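Actin-related protein 8 (PDB 4FO0) binds ATP, has low basal ATPase activity without polymerizing, and serves as a proposed core subunit of the INO80 chromatin remodeling complex. Local coordinates at residues C261-D265 against T496-M500; D481-L485 against R523-M528; Y501-V506 against I536-I542. The contacts are given in a common frame with arbitrary orientation. Numbering follows the deposited sequence.

Contact 1: C261-D265 against T496-M500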
ATOM      1  N   CYS A 261     -10.600   9.355   4.601  1.00 28.52           N
ATOM      2  CA  CYS A 261     -11.866   9.407   5.313  1.00 36.90           C
ATOM      3  C   CYS A 261     -11.722  10.127   6.639  1.00 44.12           C
ATOM      4  O   CYS A 261     -10.614  10.344   7.132  1.00 41.70           O
ATOM      5  CB  CYS A 261     -12.450   8.010   5.508  1.00 28.08           C
ATOM      6  SG  CYS A 261     -11.761   7.061   6.896  1.00 43.68           S
ATOM      7  N   CYS A 262     -12.851  10.521   7.205  1.00 51.58           N
ATOM      8  CA  CYS A 262     -12.836  11.182   8.498  1.00 46.86           C
ATOM      9  C   CYS A 262     -13.363  10.256   9.561  1.00 41.19           C
ATOM     10  O   CYS A 262     -14.438   9.667   9.414  1.00 44.35           O
ATOM     11  CB  CYS A 262     -13.642  12.468   8.445  1.00 41.60           C
ATOM     12  SG  CYS A 262     -12.844  13.695   7.417  1.00 50.44           S
ATOM     13  N   VAL A 263     -12.587  10.114  10.626  1.00 37.02           N
ATOM     14  CA  VAL A 263     -12.935   9.180  11.680  1.00 44.88           C
ATOM     15  C   VAL A 263     -13.102   9.943  12.970  1.00 47.99           C
ATOM     16  O   VAL A 263     -12.267  10.779  13.328  1.00 57.46           O
ATOM     17  CB  VAL A 263     -11.869   8.074  11.827  1.00 48.47           C
ATOM     18  CG1 VAL A 263     -12.037   7.315  13.133  1.00 46.30           C
ATOM     19  CG2 VAL A 263     -11.936   7.131  10.645  1.00 36.75           C
ATOM     20  N   GLU A 264     -14.207   9.663  13.650  1.00 63.83           N
ATOM     21  CA  GLU A 264     -14.556  10.330  14.897  1.00 60.69           C
ATOM     22  C   GLU A 264     -14.965   9.279  15.917  1.00 57.45           C
ATOM     23  O   GLU A 264     -16.066   8.728  15.849  1.00 59.20           O
ATOM     24  CB  GLU A 264     -15.704  11.302  14.657  1.00 57.11           C
ATOM     25  CG  GLU A 264     -15.688  12.525  15.547  1.00 67.26           C
ATOM     26  CD  GLU A 264     -16.656  13.591  15.070  1.00 84.07           C
ATOM     27  OE1 GLU A 264     -17.418  13.311  14.122  1.00 74.39           O
ATOM     28  OE2 GLU A 264     -16.655  14.707  15.634  1.00101.04           O
ATOM     29  N   ASP A 265     -14.054   8.984  16.839  1.00 61.88           N
ATOM     30  CA  ASP A 265     -14.302   8.018  17.915  1.00 67.22           C
ATOM     31  C   ASP A 265     -14.737   6.648  17.409  1.00 61.68           C
ATOM     32  O   ASP A 265     -15.823   6.174  17.752  1.00 62.29           O
ATOM     33  CB  ASP A 265     -15.355   8.550  18.891  1.00 69.19           C
ATOM     34  CG  ASP A 265     -15.134  10.005  19.253  1.00 90.67           C
ATOM     35  OD1 ASP A 265     -13.984  10.374  19.597  1.00 92.41           O
ATOM     36  OD2 ASP A 265     -16.113  10.781  19.175  1.00 69.15           O
ATOM     37  N   THR A 496     -16.911  19.097  13.744  1.00 60.65           N
ATOM     38  CA  THR A 496     -16.215  17.963  13.172  1.00 60.68           C
ATOM     39  C   THR A 496     -15.114  18.486  12.251  1.00 69.18           C
ATOM     40  O   THR A 496     -13.938  18.154  12.439  1.00 64.29           O
ATOM     41  CB  THR A 496     -17.161  17.045  12.382  1.00 66.92           C
ATOM     42  OG1 THR A 496     -18.084  16.415  13.276  1.00 60.17           O
ATOM     43  CG2 THR A 496     -16.375  15.968  11.666  1.00 56.02           C
ATOM     44  N   LYS A 497     -15.486  19.323  11.278  1.00 46.74           N
ATOM     45  CA  LYS A 497     -14.508  19.848  10.326  1.00 47.37           C
ATOM     46  C   LYS A 497     -13.338  20.527  11.018  1.00 60.25           C
ATOM     47  O   LYS A 497     -12.187  20.336  10.633  1.00 65.82           O
ATOM     48  CB  LYS A 497     -15.142  20.812   9.336  1.00 44.94           C
ATOM     49  CG  LYS A 497     -16.151  20.175   8.427  1.00 46.57           C
ATOM     50  CD  LYS A 497     -16.704  21.199   7.449  1.00 46.86           C
ATOM     51  CE  LYS A 497     -17.913  20.650   6.723  1.00 45.37           C
ATOM     52  NZ  LYS A 497     -18.163  21.347   5.438  1.00 51.58           N
ATOM     53  N   LYS A 498     -13.618  21.336  12.029  1.00 65.30           N
ATOM     54  CA  LYS A 498     -12.526  21.959  12.754  1.00 65.31           C
ATOM     55  C   LYS A 498     -11.560  20.863  13.185  1.00 64.23           C
ATOM     56  O   LYS A 498     -10.348  20.964  12.972  1.00 64.86           O
ATOM     57  CB  LYS A 498     -13.031  22.748  13.965  1.00 78.40           C
ATOM     58  CG  LYS A 498     -13.356  24.204  13.666  1.00 90.97           C
ATOM     59  CD  LYS A 498     -13.483  25.030  14.950  1.00101.73           C
ATOM     60  CE  LYS A 498     -14.643  24.550  15.823  1.00113.73           C
ATOM     61  NZ  LYS A 498     -14.702  25.243  17.149  1.00 89.39           N
ATOM     62  N   LYS A 499     -12.110  19.803  13.771  1.00 56.15           N
ATOM     63  CA  LYS A 499     -11.294  18.704  14.271  1.00 52.26           C
ATOM     64  C   LYS A 499     -10.495  18.024  13.165  1.00 60.29           C
ATOM     65  O   LYS A 499      -9.323  17.710  13.350  1.00 60.39           O
ATOM     66  CB  LYS A 499     -12.159  17.694  15.023  1.00 63.18           C
ATOM     67  CG  LYS A 499     -12.781  18.271  16.295  1.00 72.65           C
ATOM     68  CD  LYS A 499     -13.265  17.194  17.258  1.00 91.56           C
ATOM     69  CE  LYS A 499     -14.520  16.490  16.752  1.00 89.41           C
ATOM     70  NZ  LYS A 499     -14.854  15.298  17.593  1.00 95.85           N
ATOM     71  N   MET A 500     -11.131  17.823  12.012  1.00 56.49           N
ATOM     72  CA  MET A 500     -10.497  17.166  10.869  1.00 48.42           C
ATOM     73  C   MET A 500      -9.372  17.977  10.229  1.00 54.69           C
ATOM     74  O   MET A 500      -8.289  17.438   9.993  1.00 50.73           O
ATOM     75  CB  MET A 500     -11.536  16.801   9.807  1.00 44.12           C
ATOM     76  CG  MET A 500     -12.649  15.879  10.310  1.00 48.32           C
ATOM     77  SD  MET A 500     -12.019  14.485  11.264  1.00 55.37           S
ATOM     78  CE  MET A 500     -13.517  13.736  11.882  1.00 53.04           C
TER
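Met500 lies over the strand residues Cys262 to Glu264. Its CG is 3.6 Å from Cys262 SG, and its CE rests 3.5 Å from Val263 O and 4.3 Å from Glu264 CB. Cys262 and Glu264 alternate with Val263 along the strand, so both point toward the helix while Val263 points away. Glu264 forms the polar half of the contact. Its OE2 makes a salt bridge with Lys499 NZ at 2.7 Å and is 3.2 Å from Thr496 OG1. Thr496 and Lys499 are three residues apart and so bring their side chains to the same carboxylate. Glu264 OE1 is also hydrogen-bonded to His269 NE2. The strand axis and the helix axis are 9.6 Å apart at 109°, so the helix crosses the strand steeply. This is helix-on-sheet packing in the actin fold. Strand 258-264 is hydrogen-bonded antiparallel to strand 247-253, and Val263 turns to Thr240 of helix 235-243. Helix 480-489 packs beside the contact, with Ile488 against both Cys262 and Met500.

Contact 2: D481-L485 against R523-M528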
ATOM      1  N   ASP A 481      -4.305  15.863  -2.023  1.00 40.47           N
ATOM      2  CA  ASP A 481      -4.739  17.018  -1.234  1.00 42.01           C
ATOM      3  C   ASP A 481      -6.198  17.442  -1.482  1.00 48.86           C
ATOM      4  O   ASP A 481      -6.930  17.738  -0.540  1.00 44.16           O
ATOM      5  CB  ASP A 481      -3.783  18.204  -1.434  1.00 38.60           C
ATOM      6  CG  ASP A 481      -3.585  18.578  -2.911  1.00 57.82           C
ATOM      7  OD1 ASP A 481      -3.961  17.793  -3.816  1.00 57.56           O
ATOM      8  OD2 ASP A 481      -3.029  19.666  -3.165  1.00 60.68           O
ATOM      9  N   LYS A 482      -6.608  17.479  -2.747  1.00 42.68           N
ATOM     10  CA  LYS A 482      -7.996  17.729  -3.107  1.00 39.84           C
ATOM     11  C   LYS A 482      -8.944  16.707  -2.471  1.00 48.06           C
ATOM     12  O   LYS A 482     -10.030  17.063  -2.006  1.00 48.00           O
ATOM     13  CB  LYS A 482      -8.158  17.698  -4.629  1.00 35.69           C
ATOM     14  CG  LYS A 482      -7.385  18.773  -5.339  1.00 35.30           C
ATOM     15  CD  LYS A 482      -7.581  18.733  -6.852  1.00 65.61           C
ATOM     16  CE  LYS A 482      -6.614  19.687  -7.565  1.00 67.93           C
ATOM     17  NZ  LYS A 482      -5.166  19.318  -7.338  1.00 92.96           N
ATOM     18  N   ALA A 483      -8.532  15.441  -2.469  1.00 37.45           N
ATOM     19  CA  ALA A 483      -9.318  14.375  -1.866  1.00 36.31           C
ATOM     20  C   ALA A 483      -9.460  14.577  -0.363  1.00 42.31           C
ATOM     21  O   ALA A 483     -10.545  14.426   0.199  1.00 43.29           O
ATOM     22  CB  ALA A 483      -8.674  13.052  -2.130  1.00 33.05           C
ATOM     23  N   ILE A 484      -8.360  14.904   0.297  1.00 36.22           N
ATOM     24  CA  ILE A 484      -8.421  15.166   1.722  1.00 35.86           C
ATOM     25  C   ILE A 484      -9.413  16.277   2.008  1.00 44.62           C
ATOM     26  O   ILE A 484     -10.274  16.134   2.866  1.00 41.79           O
ATOM     27  CB  ILE A 484      -7.058  15.554   2.276  1.00 46.11           C
ATOM     28  CG1 ILE A 484      -6.146  14.327   2.262  1.00 29.66           C
ATOM     29  CG2 ILE A 484      -7.201  16.158   3.699  1.00 27.04           C
ATOM     30  CD1 ILE A 484      -4.709  14.650   2.522  1.00 35.37           C
ATOM     31  N   LEU A 485      -9.281  17.381   1.280  1.00 47.82           N
ATOM     32  CA  LEU A 485     -10.159  18.529   1.445  1.00 45.67           C
ATOM     33  C   LEU A 485     -11.610  18.141   1.173  1.00 47.34           C
ATOM     34  O   LEU A 485     -12.492  18.331   2.007  1.00 53.01           O
ATOM     35  CB  LEU A 485      -9.722  19.656   0.513  1.00 33.15           C
ATOM     36  CG  LEU A 485      -8.409  20.320   0.929  1.00 46.38           C
ATOM     37  CD1 LEU A 485      -8.041  21.452  -0.006  1.00 41.92           C
ATOM     38  CD2 LEU A 485      -8.477  20.806   2.361  1.00 36.85           C
ATOM     39  N   ARG A 523       0.453  22.416   1.506  1.00 47.42           N
ATOM     40  CA  ARG A 523      -0.593  22.473   0.485  1.00 43.63           C
ATOM     41  C   ARG A 523      -1.929  22.614   1.157  1.00 58.20           C
ATOM     42  O   ARG A 523      -2.787  23.362   0.690  1.00 56.57           O
ATOM     43  CB  ARG A 523      -0.652  21.207  -0.362  1.00 46.46           C
ATOM     44  CG  ARG A 523       0.664  20.727  -0.870  1.00 58.04           C
ATOM     45  CD  ARG A 523       0.841  21.069  -2.318  1.00 63.00           C
ATOM     46  NE  ARG A 523      -0.225  20.555  -3.183  1.00 46.18           N
ATOM     47  CZ  ARG A 523      -0.253  20.799  -4.494  1.00 59.77           C
ATOM     48  NH1 ARG A 523       0.724  21.526  -5.036  1.00 52.30           N
ATOM     49  NH2 ARG A 523      -1.234  20.337  -5.266  1.00 48.26           N
ATOM     50  N   ILE A 524      -2.124  21.872   2.243  1.00 49.87           N
ATOM     51  CA  ILE A 524      -3.413  21.920   2.921  1.00 49.18           C
ATOM     52  C   ILE A 524      -3.746  23.342   3.377  1.00 45.50           C
ATOM     53  O   ILE A 524      -4.839  23.830   3.106  1.00 45.17           O
ATOM     54  CB  ILE A 524      -3.519  20.901   4.067  1.00 48.35           C
ATOM     55  CG1 ILE A 524      -3.448  19.481   3.500  1.00 52.51           C
ATOM     56  CG2 ILE A 524      -4.826  21.080   4.827  1.00 36.97           C
ATOM     57  CD1 ILE A 524      -4.398  19.237   2.326  1.00 41.97           C
ATOM     58  N   LEU A 525      -2.797  24.016   4.023  1.00 44.01           N
ATOM     59  CA  LEU A 525      -2.991  25.408   4.425  1.00 48.52           C
ATOM     60  C   LEU A 525      -3.474  26.267   3.275  1.00 57.26           C
ATOM     61  O   LEU A 525      -4.522  26.910   3.359  1.00 69.67           O
ATOM     62  CB  LEU A 525      -1.699  26.006   4.945  1.00 53.39           C
ATOM     63  CG  LEU A 525      -1.346  25.645   6.375  1.00 62.77           C
ATOM     64  CD1 LEU A 525      -0.396  26.690   6.936  1.00 64.25           C
ATOM     65  CD2 LEU A 525      -2.612  25.568   7.183  1.00 52.70           C
ATOM     66  N   ASN A 526      -2.696  26.283   2.200  1.00 53.59           N
ATOM     67  CA  ASN A 526      -3.005  27.137   1.058  1.00 58.62           C
ATOM     68  C   ASN A 526      -4.302  26.776   0.357  1.00 53.38           C
ATOM     69  O   ASN A 526      -5.023  27.660  -0.107  1.00 71.30           O
ATOM     70  CB  ASN A 526      -1.855  27.134   0.050  1.00 60.17           C
ATOM     71  CG  ASN A 526      -0.534  27.545   0.677  1.00 88.84           C
ATOM     72  OD1 ASN A 526      -0.498  28.293   1.665  1.00 76.02           O
ATOM     73  ND2 ASN A 526       0.563  27.052   0.109  1.00 86.42           N
ATOM     74  N   LYS A 527      -4.596  25.480   0.287  1.00 52.91           N
ATOM     75  CA  LYS A 527      -5.739  24.972  -0.473  1.00 46.96           C
ATOM     76  C   LYS A 527      -7.042  24.958   0.327  1.00 51.92           C
ATOM     77  O   LYS A 527      -8.122  25.019  -0.251  1.00 49.09           O
ATOM     78  CB  LYS A 527      -5.462  23.553  -0.983  1.00 58.73           C
ATOM     79  CG  LYS A 527      -4.998  23.450  -2.421  1.00 62.17           C
ATOM     80  CD  LYS A 527      -3.620  24.030  -2.598  1.00 70.22           C
ATOM     81  CE  LYS A 527      -3.144  23.882  -4.033  1.00 65.76           C
ATOM     82  NZ  LYS A 527      -1.715  24.300  -4.152  1.00 72.58           N
ATOM     83  N   MET A 528      -6.948  24.856   1.648  1.00 43.04           N
ATOM     84  CA  MET A 528      -8.153  24.729   2.465  1.00 56.15           C
ATOM     85  C   MET A 528      -8.957  26.013   2.438  1.00 63.06           C
ATOM     86  O   MET A 528      -8.428  27.057   2.056  1.00 61.53           O
ATOM     87  CB  MET A 528      -7.816  24.362   3.908  1.00 37.90           C
ATOM     88  CG  MET A 528      -7.045  25.432   4.649  1.00 57.77           C
ATOM     89  SD  MET A 528      -6.728  24.943   6.355  1.00 58.01           S
ATOM     90  CE  MET A 528      -8.423  24.753   6.900  1.00 46.02           C
TER
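Two helices of the actin fold pack here at a crossing angle of -61°, with their axes 10.3 Å apart. Leu485 is the main bump on segment 481-485. It fits the hollow formed by Ile524 and Lys527 of the partner helix and by Met528, just past its end. Leu485 CD1 meets Lys527 CB at 3.5 Å, and Leu485 CD2 lies 3.9 Å from Met528 CB and 4.4 Å from Ile524 CD1. In return, the tip of Ile524 enters the gap between Asp481, Ile484 and Leu485. Its CD1 is 3.9 Å from Asp481 CB and 4.4 Å from Ile484 CG2. Ile484 also reaches Cys249 and Val251 of strand 247-253, so this side of the contact faces the sheet. At the end away from Met528, Asp481 makes a salt bridge to Arg523. Arg523 NH2 also hydrogen-bonds Tyr363 OH. The carboxylate meets the edge of the guanidinium, near its plane. One oxygen, Asp481 OD2, accepts from both Arg523 NH2 at 2.8 Å and Arg523 NE at 2.9 Å.

Contact 3: Y501-V506 against I536-I542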
ATOM      1  N   TYR A 501      -9.619  19.254   9.933  1.00 59.04           N
ATOM      2  CA  TYR A 501      -8.568  20.101   9.361  1.00 49.82           C
ATOM      3  C   TYR A 501      -7.396  20.152  10.314  1.00 51.94           C
ATOM      4  O   TYR A 501      -6.247  20.146   9.886  1.00 63.97           O
ATOM      5  CB  TYR A 501      -9.032  21.538   9.098  1.00 41.54           C
ATOM      6  CG  TYR A 501     -10.042  21.705   7.992  1.00 43.18           C
ATOM      7  CD1 TYR A 501      -9.684  21.561   6.661  1.00 51.64           C
ATOM      8  CD2 TYR A 501     -11.359  22.030   8.282  1.00 63.25           C
ATOM      9  CE1 TYR A 501     -10.623  21.718   5.638  1.00 54.52           C
ATOM     10  CE2 TYR A 501     -12.302  22.189   7.278  1.00 55.00           C
ATOM     11  CZ  TYR A 501     -11.930  22.033   5.957  1.00 54.70           C
ATOM     12  OH  TYR A 501     -12.879  22.191   4.968  1.00 52.09           O
ATOM     13  N   SER A 502      -7.685  20.085  11.581  1.00 46.50           N
ATOM     14  CA  SER A 502      -6.687  20.299  12.573  1.00 61.04           C
ATOM     15  C   SER A 502      -5.820  19.072  12.749  1.00 56.79           C
ATOM     16  O   SER A 502      -4.760  19.131  13.306  1.00 56.65           O
ATOM     17  CB  SER A 502      -7.380  20.706  13.860  1.00 60.98           C
ATOM     18  OG  SER A 502      -7.036  19.867  14.923  1.00 59.26           O
ATOM     19  N   SER A 503      -6.290  17.951  12.258  1.00 56.51           N
ATOM     20  CA  SER A 503      -5.583  16.684  12.403  1.00 52.74           C
ATOM     21  C   SER A 503      -5.714  15.775  11.187  1.00 49.07           C
ATOM     22  O   SER A 503      -6.750  15.139  10.977  1.00 48.77           O
ATOM     23  CB  SER A 503      -6.088  15.949  13.646  1.00 39.92           C
ATOM     24  OG  SER A 503      -5.447  14.697  13.795  1.00 55.81           O
ATOM     25  N   ILE A 504      -4.651  15.705  10.398  1.00 44.71           N
ATOM     26  CA  ILE A 504      -4.603  14.779   9.264  1.00 45.97           C
ATOM     27  C   ILE A 504      -3.511  13.723   9.453  1.00 44.78           C
ATOM     28  O   ILE A 504      -2.311  14.021   9.453  1.00 39.29           O
ATOM     29  CB  ILE A 504      -4.399  15.520   7.947  1.00 30.80           C
ATOM     30  CG1 ILE A 504      -5.533  16.530   7.753  1.00 50.35           C
ATOM     31  CG2 ILE A 504      -4.362  14.544   6.800  1.00 44.17           C
ATOM     32  CD1 ILE A 504      -5.095  17.831   7.095  1.00 44.40           C
ATOM     33  N   LEU A 505      -3.939  12.485   9.643  1.00 42.35           N
ATOM     34  CA  LEU A 505      -3.010  11.390   9.867  1.00 37.06           C
ATOM     35  C   LEU A 505      -2.693  10.690   8.555  1.00 37.31           C
ATOM     36  O   LEU A 505      -3.598  10.340   7.786  1.00 37.10           O
ATOM     37  CB  LEU A 505      -3.619  10.401  10.839  1.00 28.56           C
ATOM     38  CG  LEU A 505      -2.823   9.134  11.093  1.00 42.19           C
ATOM     39  CD1 LEU A 505      -1.453   9.499  11.638  1.00 42.36           C
ATOM     40  CD2 LEU A 505      -3.603   8.213  12.032  1.00 26.45           C
ATOM     41  N   VAL A 506      -1.410  10.505   8.282  1.00 34.42           N
ATOM     42  CA  VAL A 506      -1.020   9.813   7.061  1.00 39.64           C
ATOM     43  C   VAL A 506      -0.314   8.489   7.321  1.00 42.07           C
ATOM     44  O   VAL A 506       0.736   8.416   7.969  1.00 50.06           O
ATOM     45  CB  VAL A 506      -0.188  10.686   6.129  1.00 28.79           C
ATOM     46  CG1 VAL A 506       0.222   9.873   4.909  1.00 27.72           C
ATOM     47  CG2 VAL A 506      -0.999  11.888   5.716  1.00 40.78           C
ATOM     48  N   ILE A 536      -8.969  28.152  12.909  1.00 86.95           N
ATOM     49  CA  ILE A 536      -8.228  26.988  13.404  1.00 83.22           C
ATOM     50  C   ILE A 536      -6.772  27.292  13.749  1.00 83.66           C
ATOM     51  O   ILE A 536      -6.053  27.896  12.959  1.00 80.60           O
ATOM     52  CB  ILE A 536      -8.265  25.826  12.400  1.00 78.58           C
ATOM     53  CG1 ILE A 536      -9.287  24.787  12.838  1.00 66.07           C
ATOM     54  CG2 ILE A 536      -6.896  25.182  12.281  1.00 75.89           C
ATOM     55  CD1 ILE A 536      -9.350  23.588  11.925  1.00 76.68           C
ATOM     56  N   GLU A 537      -6.355  26.891  14.947  1.00 72.14           N
ATOM     57  CA  GLU A 537      -5.060  27.301  15.483  1.00 90.84           C
ATOM     58  C   GLU A 537      -3.852  26.793  14.702  1.00 93.31           C
ATOM     59  O   GLU A 537      -2.920  27.548  14.440  1.00 95.81           O
ATOM     60  CB  GLU A 537      -4.929  26.873  16.945  1.00 81.78           C
ATOM     61  CG  GLU A 537      -5.972  25.868  17.398  1.00112.45           C
ATOM     62  CD  GLU A 537      -5.448  24.930  18.466  1.00140.58           C
ATOM     63  OE1 GLU A 537      -4.713  25.400  19.360  1.00135.64           O
ATOM     64  OE2 GLU A 537      -5.770  23.724  18.414  1.00147.09           O
ATOM     65  N   ASN A 538      -3.867  25.521  14.324  1.00 89.80           N
ATOM     66  CA  ASN A 538      -2.999  25.047  13.253  1.00107.77           C
ATOM     67  C   ASN A 538      -3.516  23.796  12.554  1.00 94.32           C
ATOM     68  O   ASN A 538      -4.263  23.014  13.134  1.00 72.77           O
ATOM     69  CB  ASN A 538      -1.583  24.811  13.777  1.00104.38           C
ATOM     70  CG  ASN A 538      -1.568  24.080  15.102  1.00109.47           C
ATOM     71  OD1 ASN A 538      -1.786  22.872  15.158  1.00108.47           O
ATOM     72  ND2 ASN A 538      -1.305  24.810  16.176  1.00 99.97           N
ATOM     73  N   VAL A 539      -3.084  23.600  11.314  1.00 82.18           N
ATOM     74  CA  VAL A 539      -3.317  22.353  10.617  1.00 71.73           C
ATOM     75  C   VAL A 539      -2.158  21.438  10.966  1.00 66.77           C
ATOM     76  O   VAL A 539      -1.001  21.797  10.780  1.00 72.58           O
ATOM     77  CB  VAL A 539      -3.368  22.574   9.097  1.00 71.00           C
ATOM     78  CG1 VAL A 539      -3.257  21.252   8.351  1.00 68.38           C
ATOM     79  CG2 VAL A 539      -4.642  23.306   8.718  1.00 73.11           C
ATOM     80  N   ASP A 540      -2.461  20.265  11.502  1.00 63.49           N
ATOM     81  CA  ASP A 540      -1.404  19.344  11.896  1.00 63.88           C
ATOM     82  C   ASP A 540      -1.416  18.061  11.062  1.00 57.28           C
ATOM     83  O   ASP A 540      -2.374  17.291  11.096  1.00 49.63           O
ATOM     84  CB  ASP A 540      -1.503  19.018  13.385  1.00 65.29           C
ATOM     85  CG  ASP A 540      -0.180  18.560  13.963  1.00 89.57           C
ATOM     86  OD1 ASP A 540       0.871  18.993  13.434  1.00 93.00           O
ATOM     87  OD2 ASP A 540      -0.190  17.772  14.939  1.00 82.06           O
ATOM     88  N   VAL A 541      -0.350  17.848  10.298  1.00 54.18           N
ATOM     89  CA  VAL A 541      -0.189  16.601   9.571  1.00 38.77           C
ATOM     90  C   VAL A 541       0.735  15.664  10.340  1.00 44.87           C
ATOM     91  O   VAL A 541       1.865  16.019  10.660  1.00 60.35           O
ATOM     92  CB  VAL A 541       0.340  16.828   8.147  1.00 42.97           C
ATOM     93  CG1 VAL A 541       0.596  15.505   7.475  1.00 41.53           C
ATOM     94  CG2 VAL A 541      -0.672  17.618   7.341  1.00 35.06           C
ATOM     95  N   ILE A 542       0.234  14.475  10.651  1.00 37.44           N
ATOM     96  CA  ILE A 542       1.001  13.492  11.411  1.00 50.88           C
ATOM     97  C   ILE A 542       1.400  12.349  10.498  1.00 47.51           C
ATOM     98  O   ILE A 542       0.537  11.750   9.849  1.00 44.88           O
ATOM     99  CB  ILE A 542       0.176  12.917  12.598  1.00 48.31           C
ATOM    100  CG1 ILE A 542      -0.160  14.015  13.605  1.00 33.29           C
ATOM    101  CG2 ILE A 542       0.886  11.762  13.259  1.00 37.98           C
ATOM    102  CD1 ILE A 542      -1.392  14.809  13.188  1.00 52.08           C
TER
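Strands 503-506 and 540-542 run parallel, with their axes 4.7 Å apart and 19° from alignment. The backbone bonds alternate as in a parallel ladder. Ile504 N donates to Asp540 O at 2.9 Å, Ile542 N to Ile504 O at 2.8 Å, and Val506 N to Ile542 O at 2.8 Å. Asp540 N to Ser502 O, at 3.1 Å, is more bent. Ile504 pairs with Val541 and Leu505 with Ile542, each at a CA-CA distance of 4.8 Å. Side chains of paired residues share a face. On one face, Ile504 CB lies 4.3 Å from Val541 CG2, and Ile504 CD1 is 4.1 Å from Val539 CG1. On the other, Leu505 CD1 meets Ile542 CG2 at 3.6 Å, and Ser503 OG hydrogen-bonds Thr248 OG1. Before the strands, Ile536 CD1 packs on Tyr501 CB at 3.5 Å. Val506 lies about 4 Å from the ATP-binding residue Val253, side chain to side chain. Strand 503-507 also pairs with strand 247-253, and strand 540-542 is outermost in this six-stranded sheet. With helix 516-527 between them in the chain, the two strands form a beta-alpha-beta crossover of the actin fold. Helix 516-527 packs on the face of Ile504 and Val541, where Val541 meets Gln521. Val539 meets Ile524 and Leu525 of that helix, while Leu505 touches Thr248 and Ile250 of strand 247-253.

How the contacts relate
All three contacts lie around one mixed sheet of the actin fold, with strands 258-264, 247-253, 503-507 and 540-542. Contact 3 is central, its centre about 10 Å from that of contact 1 and about 11 Å from that of contact 2. The centres of contacts 1 and 2 are about 15 Å apart. Helix 494-502 serves contact 1 and runs into strand 503-507 of contact 3. Helix 516-527 of contact 2 and then helix 530-535 lead on to 540-542. Contact 1 closes before contact 3 opens, but contact 2 alternates with both. Contact 1 packs a helix on the sheet, contact 2 two helices beside it, and contact 3 pairs two of its strands. Strand 247-253 carries ATP-binding Asp252 and Val253.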